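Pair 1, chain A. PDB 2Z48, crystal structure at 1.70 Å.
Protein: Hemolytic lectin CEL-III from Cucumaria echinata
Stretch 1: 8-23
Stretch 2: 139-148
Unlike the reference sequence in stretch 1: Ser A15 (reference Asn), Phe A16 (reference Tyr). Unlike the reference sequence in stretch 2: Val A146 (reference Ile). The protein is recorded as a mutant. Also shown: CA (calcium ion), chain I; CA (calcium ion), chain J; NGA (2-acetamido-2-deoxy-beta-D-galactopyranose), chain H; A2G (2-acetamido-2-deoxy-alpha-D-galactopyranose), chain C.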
# COMPACT_ATOMS: atom_id res chain seq x y z
N LEU A 8 11.11 0.82 -2.30
CA LEU A 8 11.18 1.49 -1.02
C LEU A 8 9.81 1.80 -0.45
O LEU A 8 9.65 1.83 0.78
CB LEU A 8 12.02 2.75 -1.13
CG LEU A 8 13.52 2.47 -1.17
CD1 LEU A 8 14.21 3.80 -1.44
CD2 LEU A 8 14.01 1.85 0.12
N ASP A 9 8.83 2.01 -1.32
CA ASP A 9 7.48 2.38 -0.87
C ASP A 9 6.51 2.14 -2.03
O ASP A 9 6.89 2.28 -3.20
CB ASP A 9 7.50 3.86 -0.41
CG ASP A 9 6.45 4.18 0.64
OD1 ASP A 9 5.65 3.30 0.98
OD2 ASP A 9 6.42 5.34 1.16
N ILE A 10 5.29 1.70 -1.72
CA ILE A 10 4.23 1.60 -2.73
C ILE A 10 2.97 2.24 -2.14
O ILE A 10 2.50 1.86 -1.06
CB ILE A 10 3.93 0.12 -3.07
CG1 ILE A 10 5.17 -0.64 -3.55
CG2 ILE A 10 2.81 0.03 -4.07
CD1 ILE A 10 4.98 -2.20 -3.60
N GLY A 11 2.44 3.23 -2.84
CA GLY A 11 1.12 3.77 -2.50
C GLY A 11 0.78 5.00 -3.31
O GLY A 11 1.47 5.35 -4.28
N GLU A 12 -0.27 5.69 -2.88
CA GLU A 12 -0.67 6.93 -3.52
C GLU A 12 0.39 7.98 -3.30
O GLU A 12 0.83 8.19 -2.16
CB GLU A 12 -2.01 7.43 -2.94
CG GLU A 12 -3.20 6.53 -3.25
CD GLU A 12 -4.47 7.02 -2.57
OE1 GLU A 12 -4.36 7.89 -1.67
OE2 GLU A 12 -5.55 6.55 -2.94
N LEU A 13 0.82 8.62 -4.38
CA LEU A 13 1.68 9.78 -4.26
C LEU A 13 0.82 11.02 -4.30
O LEU A 13 0.13 11.28 -5.30
CB LEU A 13 2.72 9.82 -5.38
CG LEU A 13 3.80 10.89 -5.34
CD1 LEU A 13 4.76 10.76 -4.13
CD2 LEU A 13 4.58 10.83 -6.68
N ARG A 14 0.84 11.79 -3.22
CA ARG A 14 -0.06 12.93 -3.10
C ARG A 14 0.65 14.27 -2.98
O ARG A 14 1.76 14.37 -2.42
CB ARG A 14 -0.99 12.72 -1.90
CG ARG A 14 -1.96 11.61 -2.10
CD ARG A 14 -3.05 11.77 -1.13
NE ARG A 14 -3.98 10.65 -1.07
CZ ARG A 14 -5.23 10.82 -0.67
NH1 ARG A 14 -5.64 12.06 -0.39
NH2 ARG A 14 -6.05 9.79 -0.57
N SER A 15 -0.02 15.31 -3.48
CA SER A 15 0.40 16.69 -3.25
C SER A 15 0.26 17.15 -1.80
O SER A 15 -0.82 17.06 -1.24
CB SER A 15 -0.47 17.61 -4.13
OG SER A 15 -0.15 18.95 -3.85
N PHE A 16 1.34 17.68 -1.21
CA PHE A 16 1.30 18.31 0.12
C PHE A 16 0.28 19.44 0.15
O PHE A 16 -0.44 19.61 1.14
CB PHE A 16 2.71 18.81 0.49
CG PHE A 16 2.78 19.52 1.82
CD1 PHE A 16 2.67 18.82 3.01
CD2 PHE A 16 3.01 20.88 1.87
CE1 PHE A 16 2.77 19.48 4.25
CE2 PHE A 16 3.09 21.55 3.09
CZ PHE A 16 2.96 20.86 4.28
N LYS A 17 0.22 20.19 -0.94
CA LYS A 17 -0.65 21.36 -1.07
C LYS A 17 -2.15 21.02 -1.14
O LYS A 17 -2.93 21.44 -0.28
CB LYS A 17 -0.20 22.17 -2.29
CG LYS A 17 -1.02 23.45 -2.61
CD LYS A 17 -0.98 24.48 -1.49
CE LYS A 17 -1.90 25.64 -1.84
NZ LYS A 17 -1.79 26.72 -0.84
N SER A 18 -2.55 20.25 -2.15
CA SER A 18 -3.97 20.02 -2.44
C SER A 18 -4.46 18.67 -1.92
O SER A 18 -5.67 18.41 -1.87
CB SER A 18 -4.19 20.04 -3.94
OG SER A 18 -3.48 18.97 -4.55
N LYS A 19 -3.49 17.80 -1.58
CA LYS A 19 -3.75 16.40 -1.19
C LYS A 19 -4.33 15.57 -2.33
O LYS A 19 -4.76 14.43 -2.13
CB LYS A 19 -4.64 16.29 0.08
CG LYS A 19 -4.37 17.29 1.20
CD LYS A 19 -2.96 17.17 1.78
CE LYS A 19 -2.74 18.12 2.97
NZ LYS A 19 -2.82 19.59 2.64
N GLN A 20 -4.31 16.12 -3.55
CA GLN A 20 -4.68 15.34 -4.74
C GLN A 20 -3.65 14.25 -5.07
O GLN A 20 -2.49 14.34 -4.69
CB GLN A 20 -4.88 16.27 -5.96
CG GLN A 20 -6.08 17.21 -5.83
CD GLN A 20 -7.40 16.50 -6.03
OE1 GLN A 20 -7.98 15.94 -5.09
NE2 GLN A 20 -7.88 16.50 -7.28
N CYS A 21 -4.11 13.21 -5.75
CA CYS A 21 -3.20 12.16 -6.21
C CYS A 21 -2.43 12.58 -7.46
O CYS A 21 -2.95 13.29 -8.31
CB CYS A 21 -3.96 10.87 -6.50
SG CYS A 21 -4.18 9.83 -5.04
N VAL A 22 -1.18 12.14 -7.53
CA VAL A 22 -0.39 12.25 -8.74
C VAL A 22 -0.90 11.14 -9.66
O VAL A 22 -0.84 9.95 -9.32
CB VAL A 22 1.13 12.13 -8.45
CG1 VAL A 22 1.95 12.10 -9.77
CG2 VAL A 22 1.58 13.30 -7.57
N ASP A 23 -1.43 11.53 -10.81
CA ASP A 23 -2.25 10.64 -11.61
C ASP A 23 -1.71 10.51 -13.03
O ASP A 23 -1.34 11.50 -13.64
CB ASP A 23 -3.69 11.16 -11.67
CG ASP A 23 -4.55 10.42 -12.68
OD1 ASP A 23 -4.88 9.24 -12.44
OD2 ASP A 23 -4.90 11.03 -13.71
N LEU A 139 7.74 26.26 -2.89
CA LEU A 139 6.29 26.33 -2.63
C LEU A 139 5.75 24.96 -2.25
O LEU A 139 6.32 23.93 -2.63
CB LEU A 139 5.52 26.91 -3.81
CG LEU A 139 5.92 28.33 -4.23
CD1 LEU A 139 5.10 28.79 -5.46
CD2 LEU A 139 5.75 29.32 -3.08
N ASP A 140 4.66 24.95 -1.48
CA ASP A 140 4.10 23.72 -0.92
C ASP A 140 3.74 22.71 -2.00
O ASP A 140 3.76 21.50 -1.77
CB ASP A 140 2.83 24.03 -0.12
CG ASP A 140 3.12 24.69 1.22
OD1 ASP A 140 4.29 24.71 1.66
OD2 ASP A 140 2.15 25.16 1.86
N ASP A 141 3.40 23.21 -3.19
CA ASP A 141 3.01 22.31 -4.28
C ASP A 141 4.18 21.57 -4.93
O ASP A 141 3.96 20.76 -5.85
CB ASP A 141 2.16 23.04 -5.35
CG ASP A 141 2.96 24.08 -6.07
OD1 ASP A 141 3.53 24.93 -5.37
OD2 ASP A 141 3.05 24.01 -7.31
N GLN A 142 5.41 21.82 -4.46
CA GLN A 142 6.58 21.05 -4.88
C GLN A 142 6.96 19.98 -3.85
O GLN A 142 8.01 19.34 -3.97
CB GLN A 142 7.77 21.95 -5.23
CG GLN A 142 7.57 22.61 -6.62
CD GLN A 142 8.78 23.41 -7.07
OE1 GLN A 142 9.78 23.52 -6.36
NE2 GLN A 142 8.69 23.96 -8.29
N TYR A 143 6.07 19.76 -2.87
CA TYR A 143 6.27 18.71 -1.86
C TYR A 143 5.24 17.60 -2.05
O TYR A 143 4.07 17.89 -2.25
CB TYR A 143 6.20 19.30 -0.46
CG TYR A 143 7.40 20.15 -0.07
CD1 TYR A 143 7.53 21.46 -0.53
CD2 TYR A 143 8.40 19.64 0.78
CE1 TYR A 143 8.64 22.26 -0.15
CE2 TYR A 143 9.50 20.42 1.16
CZ TYR A 143 9.61 21.72 0.69
OH TYR A 143 10.70 22.49 1.08
N PHE A 144 5.69 16.34 -1.98
CA PHE A 144 4.84 15.17 -2.27
C PHE A 144 5.02 14.13 -1.19
O PHE A 144 6.14 13.96 -0.72
CB PHE A 144 5.21 14.55 -3.62
CG PHE A 144 5.02 15.50 -4.78
CD1 PHE A 144 6.04 16.41 -5.12
CD2 PHE A 144 3.83 15.54 -5.48
CE1 PHE A 144 5.87 17.31 -6.19
CE2 PHE A 144 3.65 16.43 -6.55
CZ PHE A 144 4.68 17.31 -6.90
N TYR A 145 3.94 13.46 -0.81
CA TYR A 145 4.04 12.35 0.15
C TYR A 145 3.39 11.08 -0.39
O TYR A 145 2.44 11.14 -1.18
CB TYR A 145 3.44 12.73 1.53
CG TYR A 145 1.93 12.99 1.57
CD1 TYR A 145 1.07 12.05 2.13
CD2 TYR A 145 1.38 14.19 1.09
CE1 TYR A 145 -0.30 12.27 2.20
CE2 TYR A 145 -0.00 14.43 1.17
CZ TYR A 145 -0.83 13.45 1.72
OH TYR A 145 -2.18 13.64 1.81
N VAL A 146 3.93 9.93 0.01
CA VAL A 146 3.24 8.65 -0.21
C VAL A 146 2.28 8.46 0.97
O VAL A 146 2.70 8.40 2.14
CB VAL A 146 4.25 7.48 -0.33
CG1 VAL A 146 3.52 6.15 -0.43
CG2 VAL A 146 5.11 7.67 -1.57
N ARG A 147 0.98 8.41 0.65
CA ARG A 147 -0.05 8.45 1.69
C ARG A 147 0.03 7.20 2.56
O ARG A 147 0.03 6.08 2.05
CB ARG A 147 -1.43 8.55 1.05
CG ARG A 147 -2.59 8.64 2.02
CD ARG A 147 -3.06 7.27 2.47
NE ARG A 147 -3.64 6.41 1.44
CZ ARG A 147 -4.95 6.31 1.19
NH1 ARG A 147 -5.37 5.47 0.27
NH2 ARG A 147 -5.81 7.05 1.87
N SER A 148 0.07 7.41 3.86
CA SER A 148 -0.04 6.31 4.81
C SER A 148 -1.46 6.32 5.38
O SER A 148 -2.02 7.39 5.64
CB SER A 148 0.96 6.49 5.95
OG SER A 148 0.70 5.55 6.99
CA CA I . -5.49 7.43 -13.77
CA CA J . 4.25 25.06 -9.03
C1 NGA H . 6.76 9.01 2.59
C2 NGA H . 8.13 9.54 2.11
C3 NGA H . 9.22 8.56 2.53
C4 NGA H . 9.17 8.29 4.03
C5 NGA H . 7.76 7.80 4.42
C6 NGA H . 7.59 7.49 5.90
C7 NGA H . 8.26 8.71 -0.28
C8 NGA H . 8.28 9.19 -1.71
N2 NGA H . 8.16 9.68 0.64
O1 NGA H . 5.73 9.96 2.29
O3 NGA H . 10.49 9.07 2.13
O4 NGA H . 9.50 9.48 4.77
O5 NGA H . 6.75 8.75 4.01
O6 NGA H . 6.32 6.84 5.98
O7 NGA H . 8.33 7.51 -0.01
O5 A2G C . -8.71 9.76 -16.74
C1 A2G C . -9.58 8.65 -16.49
O1 A2G C . -10.88 9.11 -16.08
C2 A2G C . -9.00 7.75 -15.41
N2 A2G C . -10.03 6.77 -15.05
C3 A2G C . -8.67 8.57 -14.15
O3 A2G C . -7.93 7.71 -13.26
C4 A2G C . -7.86 9.84 -14.48
O4 A2G C . -6.55 9.46 -14.93
C5 A2G C . -8.50 10.64 -15.62
C6 A2G C . -7.59 11.79 -16.06
O6 A2G C . -8.31 12.71 -16.89
C7 A2G C . -10.16 5.60 -15.68
O7 A2G C . -9.43 5.28 -16.61
C8 A2G C . -11.26 4.70 -15.21
O HOH W 1 4.29 6.41 3.22
O HOH W 2 0.85 3.04 1.21
O HOH W 3 -1.12 5.14 -0.18
O HOH W 4 2.55 18.93 -4.34
O HOH W 5 -0.14 22.72 2.45
O HOH W 6 5.63 25.36 -7.05
O HOH W 7 -5.99 6.22 -11.60

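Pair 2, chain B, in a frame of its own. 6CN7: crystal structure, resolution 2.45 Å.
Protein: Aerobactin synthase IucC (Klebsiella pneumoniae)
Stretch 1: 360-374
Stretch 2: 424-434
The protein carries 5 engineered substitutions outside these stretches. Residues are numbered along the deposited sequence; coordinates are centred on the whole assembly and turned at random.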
# COMPACT_ATOMS: atom_id res chain seq x y z
N TRP B 360 -20.28 31.74 2.42
CA TRP B 360 -20.61 32.96 1.69
C TRP B 360 -21.89 32.85 0.87
O TRP B 360 -22.29 33.83 0.25
CB TRP B 360 -19.45 33.34 0.77
CG TRP B 360 -18.23 33.81 1.50
CD1 TRP B 360 -17.19 33.04 1.93
CD2 TRP B 360 -17.94 35.15 1.91
NE1 TRP B 360 -16.26 33.82 2.57
CE2 TRP B 360 -16.69 35.12 2.58
CE3 TRP B 360 -18.60 36.37 1.78
CZ2 TRP B 360 -16.10 36.26 3.11
CZ3 TRP B 360 -18.01 37.51 2.31
CH2 TRP B 360 -16.77 37.44 2.96
N LEU B 361 -22.55 31.69 0.86
CA LEU B 361 -23.70 31.47 -0.01
C LEU B 361 -24.99 31.93 0.66
O LEU B 361 -25.17 31.83 1.87
CB LEU B 361 -23.82 30.00 -0.38
CG LEU B 361 -22.71 29.41 -1.26
CD1 LEU B 361 -22.93 27.92 -1.44
CD2 LEU B 361 -22.65 30.11 -2.61
N LYS B 362 -25.91 32.43 -0.17
CA LYS B 362 -27.25 32.77 0.28
C LYS B 362 -28.09 31.51 0.41
O LYS B 362 -27.71 30.44 -0.09
CB LYS B 362 -27.88 33.76 -0.69
CG LYS B 362 -27.28 35.15 -0.62
CD LYS B 362 -27.99 36.13 -1.54
CE LYS B 362 -27.00 37.08 -2.20
NZ LYS B 362 -26.00 37.63 -1.25
N PRO B 363 -29.23 31.59 1.09
CA PRO B 363 -30.00 30.36 1.37
C PRO B 363 -30.35 29.56 0.12
O PRO B 363 -30.20 28.33 0.12
CB PRO B 363 -31.25 30.89 2.09
CG PRO B 363 -30.83 32.19 2.67
CD PRO B 363 -29.87 32.78 1.69
N ASP B 364 -30.81 30.22 -0.94
CA ASP B 364 -31.24 29.53 -2.15
C ASP B 364 -30.09 29.26 -3.12
O ASP B 364 -30.32 28.62 -4.16
CB ASP B 364 -32.32 30.35 -2.86
N GLU B 365 -28.88 29.71 -2.82
CA GLU B 365 -27.76 29.54 -3.74
C GLU B 365 -27.18 28.14 -3.63
O GLU B 365 -27.18 27.51 -2.57
CB GLU B 365 -26.67 30.57 -3.44
CG GLU B 365 -26.93 31.94 -4.03
CD GLU B 365 -25.84 32.94 -3.69
OE1 GLU B 365 -25.04 32.66 -2.77
OE2 GLU B 365 -25.77 34.00 -4.35
N SER B 366 -26.68 27.64 -4.76
CA SER B 366 -26.05 26.33 -4.80
C SER B 366 -24.74 26.40 -5.57
O SER B 366 -24.67 27.04 -6.63
CB SER B 366 -26.96 25.29 -5.45
OG SER B 366 -26.32 24.02 -5.47
N PRO B 367 -23.68 25.75 -5.09
CA PRO B 367 -22.41 25.75 -5.81
C PRO B 367 -22.31 24.64 -6.84
O PRO B 367 -22.80 23.53 -6.65
CB PRO B 367 -21.39 25.53 -4.68
CG PRO B 367 -22.12 24.64 -3.73
CD PRO B 367 -23.57 25.04 -3.79
N ILE B 368 -21.67 24.97 -7.96
CA ILE B 368 -21.27 23.98 -8.95
C ILE B 368 -19.88 24.35 -9.45
O ILE B 368 -19.49 25.52 -9.45
CB ILE B 368 -22.25 23.88 -10.14
CG1 ILE B 368 -22.25 25.17 -10.97
CG2 ILE B 368 -23.66 23.56 -9.64
CD1 ILE B 368 -22.99 25.06 -12.28
N LEU B 369 -19.12 23.34 -9.85
CA LEU B 369 -17.90 23.58 -10.60
C LEU B 369 -18.26 23.98 -12.02
O LEU B 369 -19.21 23.45 -12.60
CB LEU B 369 -17.00 22.35 -10.60
CG LEU B 369 -16.51 21.88 -9.23
CD1 LEU B 369 -15.61 20.67 -9.38
CD2 LEU B 369 -15.78 23.00 -8.49
N MET B 370 -17.50 24.92 -12.58
CA MET B 370 -17.78 25.35 -13.94
C MET B 370 -17.64 24.20 -14.93
O MET B 370 -18.29 24.20 -15.98
CB MET B 370 -16.85 26.50 -14.33
CG MET B 370 -17.21 27.12 -15.67
SD MET B 370 -16.48 28.74 -15.92
CE MET B 370 -16.97 29.05 -17.61
N ALA B 371 -16.81 23.21 -14.60
CA ALA B 371 -16.72 22.01 -15.42
C ALA B 371 -18.07 21.33 -15.60
O ALA B 371 -18.26 20.57 -16.55
CB ALA B 371 -15.72 21.02 -14.81
N THR B 372 -19.02 21.60 -14.69
CA THR B 372 -20.37 21.07 -14.85
C THR B 372 -20.97 21.44 -16.20
O THR B 372 -21.74 20.67 -16.77
CB THR B 372 -21.26 21.58 -13.72
OG1 THR B 372 -20.67 21.25 -12.45
CG2 THR B 372 -22.66 20.97 -13.79
N LEU B 373 -20.61 22.62 -16.72
CA LEU B 373 -21.16 23.09 -17.99
C LEU B 373 -20.59 22.34 -19.19
O LEU B 373 -21.01 22.63 -20.32
CB LEU B 373 -20.90 24.59 -18.14
CG LEU B 373 -21.36 25.45 -16.96
CD1 LEU B 373 -21.04 26.91 -17.23
CD2 LEU B 373 -22.85 25.27 -16.70
N MET B 374 -19.66 21.42 -18.99
CA MET B 374 -19.16 20.55 -20.05
C MET B 374 -19.89 19.22 -20.11
O MET B 374 -19.55 18.39 -20.97
CB MET B 374 -17.67 20.29 -19.87
CG MET B 374 -16.82 21.51 -19.63
SD MET B 374 -15.13 21.03 -19.21
CE MET B 374 -14.47 22.63 -18.83
N HIS B 424 -9.28 26.97 -14.31
CA HIS B 424 -9.75 25.72 -14.88
C HIS B 424 -11.18 25.44 -14.42
O HIS B 424 -11.72 26.10 -13.53
CB HIS B 424 -8.83 24.56 -14.49
N GLY B 425 -11.80 24.44 -15.05
CA GLY B 425 -13.17 24.09 -14.73
C GLY B 425 -13.36 23.47 -13.36
O GLY B 425 -14.48 23.46 -12.85
N GLN B 426 -12.28 22.97 -12.75
CA GLN B 426 -12.38 22.29 -11.46
C GLN B 426 -11.97 23.17 -10.28
O GLN B 426 -12.18 22.77 -9.14
CB GLN B 426 -11.51 21.02 -11.47
CG GLN B 426 -12.02 19.96 -12.45
CD GLN B 426 -11.22 18.67 -12.42
OE1 GLN B 426 -11.76 17.59 -12.66
NE2 GLN B 426 -9.92 18.77 -12.13
N ASN B 427 -11.40 24.35 -10.54
CA ASN B 427 -11.06 25.30 -9.48
C ASN B 427 -11.86 26.59 -9.60
O ASN B 427 -11.55 27.57 -8.91
CB ASN B 427 -9.56 25.61 -9.48
CG ASN B 427 -9.06 26.11 -10.82
OD1 ASN B 427 -9.77 26.04 -11.82
ND2 ASN B 427 -7.84 26.62 -10.84
N ILE B 428 -12.88 26.62 -10.45
CA ILE B 428 -13.82 27.73 -10.53
C ILE B 428 -15.18 27.21 -10.07
O ILE B 428 -15.73 26.28 -10.67
CB ILE B 428 -13.91 28.30 -11.95
CG1 ILE B 428 -12.61 29.02 -12.31
CG2 ILE B 428 -15.11 29.26 -12.08
CD1 ILE B 428 -12.52 29.43 -13.75
N THR B 429 -15.70 27.80 -9.00
CA THR B 429 -17.01 27.46 -8.48
C THR B 429 -17.99 28.58 -8.81
O THR B 429 -17.65 29.77 -8.67
CB THR B 429 -16.96 27.24 -6.96
OG1 THR B 429 -16.06 26.16 -6.66
CG2 THR B 429 -18.35 26.90 -6.42
N LEU B 430 -19.18 28.21 -9.25
CA LEU B 430 -20.24 29.16 -9.56
C LEU B 430 -21.36 29.04 -8.54
O LEU B 430 -21.76 27.93 -8.18
CB LEU B 430 -20.81 28.92 -10.96
CG LEU B 430 -19.85 29.05 -12.14
CD1 LEU B 430 -20.56 28.64 -13.42
CD2 LEU B 430 -19.31 30.47 -12.25
N ALA B 431 -21.86 30.18 -8.08
CA ALA B 431 -23.05 30.22 -7.24
C ALA B 431 -24.27 30.29 -8.15
O ALA B 431 -24.41 31.24 -8.93
CB ALA B 431 -23.00 31.41 -6.29
N MET B 432 -25.14 29.30 -8.05
CA MET B 432 -26.30 29.17 -8.93
C MET B 432 -27.57 29.37 -8.13
O MET B 432 -27.72 28.82 -7.04
CB MET B 432 -26.32 27.79 -9.61
CG MET B 432 -25.07 27.46 -10.41
SD MET B 432 -24.87 28.48 -11.88
CE MET B 432 -26.28 27.97 -12.87
N LYS B 433 -28.49 30.16 -8.68
CA LYS B 433 -29.82 30.33 -8.12
C LYS B 433 -30.83 30.34 -9.26
O LYS B 433 -30.81 31.25 -10.10
CB LYS B 433 -29.93 31.63 -7.31
N LYS B 434 -31.69 29.33 -9.30
CA LYS B 434 -32.72 29.22 -10.32
C LYS B 434 -32.13 29.31 -11.72
O LYS B 434 -32.61 30.04 -12.59
CB LYS B 434 -33.80 30.28 -10.10
CG LYS B 434 -34.48 30.18 -8.75
CD LYS B 434 -35.73 31.04 -8.67
CE LYS B 434 -36.51 30.75 -7.40
NZ LYS B 434 -35.68 30.91 -6.18

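Pair 1, from the lectin CEL-III, and pair 2, from aerobactin synthase IucC, share one backbone plan: two short antiparallel strands, their axes inclined at 143° and 147°. The backbones superpose with an RMSD of 0.6 Å over 14 central residues, and the hydrogen bonds correspond closely. Arg A14 N donates to Tyr A145 O (2.7 Å) and Tyr A145 N to Arg A14 O (2.9 Å); at the matched positions Ile B368 N donates to Leu B430 O (3.0 Å) and Leu B430 N to Ile B368 O (2.7 Å). The next rung is Phe A16 N to Tyr A143 O (2.9 Å) in pair 1 and Met B370 N to Ile B428 O (2.9 Å) in pair 2. At the other end, Arg A147 N reaches Glu A12 O (2.8 Å), as Met B432 N reaches Ser B366 O (2.7 Å).

The face bearing Arg A14 and Tyr A145 differs most in chemistry. Arg A14 CB lies over the tyrosine ring, 3.9 Å from its centroid, so the aliphatic root of a charged residue serves as a packing surface. Its guanidinium forms a salt bridge with Glu A12 (NH2 to OE1, 2.8 Å). Arg A147 NH1 lies 3.3 Å from Glu A12 OE1, but the oxygen sits well out of the guanidinium plane, so only charge attraction operates. That shared negative charge offsets the close approach of Arg A14 NH2 to Arg A147 NH2 (3.7 Å). Pair 2 fills these places with Ile B368, Leu B430 and Met B432, and Ser B366 replaces the glutamate. Ile B368 CG1 packs 4.0 Å from Leu B430 CB and 3.7 Å from Met B432 CG: apolar contacts that leave no charge to balance.

On the other face, Leu A13 matches Pro B367, and Val A146 matches Ala B431. Leu A13 CD1 reaches Phe A144 CB (3.9 Å) and Val A146 CG2 (4.0 Å). Proline suits a non-hydrogen-bonded position, where no N-H is needed across the strands; Pro B367 CB meets Thr B429 CG2 at 3.8 Å, while Ala B431 CB meets Leu B361 CD2 at 3.9 Å. One position on, small Ser A15 sits beside large Phe A144, whereas larger Leu B369 faces smaller Thr B429, with CD2 3.7 Å from OG1.

Phe A16 and Met B370, both long, apolar and t at chi1, point toward the partner stretch. The Phe A16 ring sets its edge against Asp A140 (CE2 to CG, 3.7 Å); flexible, buried Met B370 brings CG 4.3 Å from Leu B430 CD1. Next, Lys A17 CB packs 3.8 Å from Asp A141 CA while its end leads away; at matching Ala B371 a methyl suffices, and its N donates to Gly B425 O (2.9 Å).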